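Local structure of neuraminidase (Influenza A virus, 4K3Y) at residues T155-I160 / Q226-T231. The protein is a neuraminidase-like surface glycoprotein of a bat influenza A virus, of uncertain function, whose beta-propeller ectodomain assembles as a tetramer. Residues are numbered along the deposited sequence; the frame is centred on the assembly and turned at random.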
ATOM      1  N   THR C 155     -26.381  13.833   3.360  1.00 68.62           N
ATOM      2  CA  THR C 155     -26.259  15.054   2.555  1.00 79.70           C
ATOM      3  C   THR C 155     -24.976  15.844   2.870  1.00 83.10           C
ATOM      4  O   THR C 155     -24.520  15.889   4.018  1.00 86.48           O
ATOM      5  CB  THR C 155     -27.515  15.970   2.636  1.00 90.36           C
ATOM      6  OG1 THR C 155     -27.507  16.705   3.864  1.00 98.54           O
ATOM      7  CG2 THR C 155     -28.804  15.148   2.524  1.00 81.75           C
ATOM      8  N   CYS C 156     -24.389  16.443   1.837  1.00 75.73           N
ATOM      9  CA  CYS C 156     -23.178  17.244   2.000  1.00 72.26           C
ATOM     10  C   CYS C 156     -23.421  18.683   1.595  1.00 70.83           C
ATOM     11  O   CYS C 156     -24.074  18.954   0.588  1.00 83.09           O
ATOM     12  CB  CYS C 156     -22.032  16.675   1.172  1.00 72.97           C
ATOM     13  SG  CYS C 156     -21.547  15.007   1.647  1.00 95.01           S
ATOM     14  N   TYR C 157     -22.885  19.611   2.377  1.00 72.18           N
ATOM     15  CA  TYR C 157     -23.047  21.039   2.082  1.00 63.93           C
ATOM     16  C   TYR C 157     -21.700  21.738   1.801  1.00 62.22           C
ATOM     17  O   TYR C 157     -20.670  21.414   2.401  1.00 60.20           O
ATOM     18  CB  TYR C 157     -23.825  21.735   3.205  1.00 47.07           C
ATOM     19  CG  TYR C 157     -25.113  21.024   3.587  1.00 67.37           C
ATOM     20  CD1 TYR C 157     -25.124  20.019   4.558  1.00 69.30           C
ATOM     21  CD2 TYR C 157     -26.320  21.355   2.977  1.00 69.37           C
ATOM     22  CE1 TYR C 157     -26.301  19.369   4.911  1.00 67.27           C
ATOM     23  CE2 TYR C 157     -27.502  20.713   3.326  1.00 78.05           C
ATOM     24  CZ  TYR C 157     -27.488  19.724   4.291  1.00 84.21           C
ATOM     25  OH  TYR C 157     -28.663  19.091   4.628  1.00 91.95           O
ATOM     26  N   THR C 158     -21.707  22.670   0.855  1.00 62.01           N
ATOM     27  CA  THR C 158     -20.507  23.425   0.524  1.00 58.92           C
ATOM     28  C   THR C 158     -20.908  24.805   0.025  1.00 62.91           C
ATOM     29  O   THR C 158     -22.061  25.013  -0.373  1.00 63.72           O
ATOM     30  CB  THR C 158     -19.638  22.707  -0.534  1.00 72.00           C
ATOM     31  OG1 THR C 158     -18.421  23.439  -0.740  1.00 82.82           O
ATOM     32  CG2 THR C 158     -20.384  22.573  -1.860  1.00 58.58           C
ATOM     33  N   ILE C 159     -19.964  25.748   0.061  1.00 63.74           N
ATOM     34  CA  ILE C 159     -20.223  27.107  -0.401  1.00 56.04           C
ATOM     35  C   ILE C 159     -19.283  27.457  -1.553  1.00 53.94           C
ATOM     36  O   ILE C 159     -18.095  27.161  -1.489  1.00 67.22           O
ATOM     37  CB  ILE C 159     -20.097  28.114   0.755  1.00 50.57           C
ATOM     38  CG1 ILE C 159     -21.072  27.732   1.873  1.00 65.24           C
ATOM     39  CG2 ILE C 159     -20.379  29.535   0.261  1.00 47.85           C
ATOM     40  CD1 ILE C 159     -20.743  28.290   3.249  1.00 64.17           C
ATOM     41  N   ILE C 160     -19.820  28.063  -2.610  1.00 56.28           N
ATOM     42  CA  ILE C 160     -19.016  28.423  -3.781  1.00 51.29           C
ATOM     43  C   ILE C 160     -19.125  29.906  -4.113  1.00 56.59           C
ATOM     44  O   ILE C 160     -20.208  30.488  -4.060  1.00 66.25           O
ATOM     45  CB  ILE C 160     -19.399  27.581  -5.008  1.00 55.35           C
ATOM     46  CG1 ILE C 160     -19.157  26.099  -4.704  1.00 45.18           C
ATOM     47  CG2 ILE C 160     -18.619  28.018  -6.256  1.00 46.29           C
ATOM     48  CD1 ILE C 160     -19.407  25.196  -5.875  1.00 65.67           C
ATOM     49  N   GLN C 226     -30.448  22.420   7.442  1.00 73.86           N
ATOM     50  CA  GLN C 226     -30.635  21.646   6.214  1.00 80.92           C
ATOM     51  C   GLN C 226     -31.707  22.224   5.295  1.00 85.95           C
ATOM     52  O   GLN C 226     -31.730  21.922   4.097  1.00 87.22           O
ATOM     53  CB  GLN C 226     -30.927  20.176   6.526  1.00 91.23           C
ATOM     54  CG  GLN C 226     -32.052  19.936   7.517  1.00101.32           C
ATOM     55  CD  GLN C 226     -32.153  18.476   7.917  1.00114.32           C
ATOM     56  OE1 GLN C 226     -31.704  17.587   7.193  1.00118.70           O
ATOM     57  NE2 GLN C 226     -32.737  18.223   9.081  1.00112.19           N
ATOM     58  N   SER C 227     -32.582  23.059   5.852  1.00 84.30           N
ATOM     59  CA  SER C 227     -33.632  23.708   5.072  1.00 91.35           C
ATOM     60  C   SER C 227     -33.136  24.998   4.410  1.00 99.29           C
ATOM     61  O   SER C 227     -33.929  25.774   3.880  1.00115.08           O
ATOM     62  CB  SER C 227     -34.863  23.975   5.951  1.00 94.53           C
ATOM     63  OG  SER C 227     -34.501  24.475   7.227  1.00106.28           O
ATOM     64  N   PHE C 228     -31.820  25.205   4.439  1.00 95.39           N
ATOM     65  CA  PHE C 228     -31.175  26.433   3.950  1.00 88.67           C
ATOM     66  C   PHE C 228     -31.669  27.711   4.627  1.00 83.68           C
ATOM     67  O   PHE C 228     -31.708  28.787   4.023  1.00 73.32           O
ATOM     68  CB  PHE C 228     -31.263  26.561   2.428  1.00 85.75           C
ATOM     69  CG  PHE C 228     -30.340  25.640   1.692  1.00 86.40           C
ATOM     70  CD1 PHE C 228     -29.298  25.004   2.352  1.00 82.49           C
ATOM     71  CD2 PHE C 228     -30.512  25.407   0.336  1.00 92.20           C
ATOM     72  CE1 PHE C 228     -28.442  24.149   1.671  1.00 79.60           C
ATOM     73  CE2 PHE C 228     -29.658  24.551  -0.351  1.00 91.10           C
ATOM     74  CZ  PHE C 228     -28.621  23.929   0.321  1.00 82.37           C
ATOM     75  N   THR C 229     -32.034  27.590   5.893  1.00 84.07           N
ATOM     76  CA  THR C 229     -32.347  28.763   6.684  1.00 89.42           C
ATOM     77  C   THR C 229     -31.054  29.298   7.313  1.00 89.90           C
ATOM     78  O   THR C 229     -30.442  28.663   8.187  1.00 81.10           O
ATOM     79  CB  THR C 229     -33.402  28.444   7.755  1.00 83.04           C
ATOM     80  OG1 THR C 229     -34.580  27.920   7.122  1.00 82.08           O
ATOM     81  CG2 THR C 229     -33.746  29.696   8.539  1.00 66.80           C
ATOM     82  N   TYR C 230     -30.635  30.466   6.850  1.00 89.76           N
ATOM     83  CA  TYR C 230     -29.357  31.013   7.271  1.00 88.95           C
ATOM     84  C   TYR C 230     -29.486  32.388   7.898  1.00 87.58           C
ATOM     85  O   TYR C 230     -30.442  33.132   7.655  1.00 85.88           O
ATOM     86  CB  TYR C 230     -28.375  31.095   6.085  1.00 76.85           C
ATOM     87  CG  TYR C 230     -28.745  32.140   5.044  1.00 75.12           C
ATOM     88  CD1 TYR C 230     -29.581  31.816   3.981  1.00 74.87           C
ATOM     89  CD2 TYR C 230     -28.261  33.446   5.125  1.00 67.82           C
ATOM     90  CE1 TYR C 230     -29.926  32.760   3.027  1.00 82.10           C
ATOM     91  CE2 TYR C 230     -28.607  34.398   4.173  1.00 71.93           C
ATOM     92  CZ  TYR C 230     -29.439  34.049   3.125  1.00 77.88           C
ATOM     93  OH  TYR C 230     -29.789  34.979   2.168  1.00 77.02           O
ATOM     94  N   THR C 231     -28.495  32.707   8.711  1.00 72.65           N
ATOM     95  CA  THR C 231     -28.264  34.067   9.108  1.00 85.20           C
ATOM     96  C   THR C 231     -26.749  34.320   9.099  1.00 88.05           C
ATOM     97  O   THR C 231     -25.958  33.470   9.532  1.00 75.75           O
ATOM     98  CB  THR C 231     -28.944  34.392  10.463  1.00 87.04           C
ATOM     99  OG1 THR C 231     -28.228  35.444  11.127  1.00 95.03           O
ATOM    100  CG2 THR C 231     -28.993  33.165  11.358  1.00 75.94           C
TER
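Tyr-157 and Gln-226 mark the closest backbone approach, 8.7 Å between their CA atoms, so the contact between the two segments is made mainly by side chains from neighbouring blades of the neuraminidase beta-propeller. Tyr-157 lies on strand 155-162, while Gln-226 and Phe-228 belong to the turn between strands 221-224 and 230-233, which leads into the last strand of the next blade. With CG anti to its own carbonyl carbon (chi1 -50°), Tyr-157 carries its ring toward this turn. Its phenol oxygen ends against the aliphatic part of Gln-226, whose amide plane is turned 77° from the tyrosine ring. Phe-228 meets the same ring edge to edge, CE1 lying 3.7 Å from Tyr-157 CD2. Arg-175, on the adjacent strand 170-177, ties the group together: it packs on Tyr-157, makes a cation-pi contact with Phe-228 and hydrogen-bonds the carbonyl oxygen of Gln-226. Back on its own strand, the Tyr-157 hydroxyl has a polar partner two residues earlier, with Thr-155 OG1 donating a 2.8 Å hydrogen bond to Tyr-157 OH.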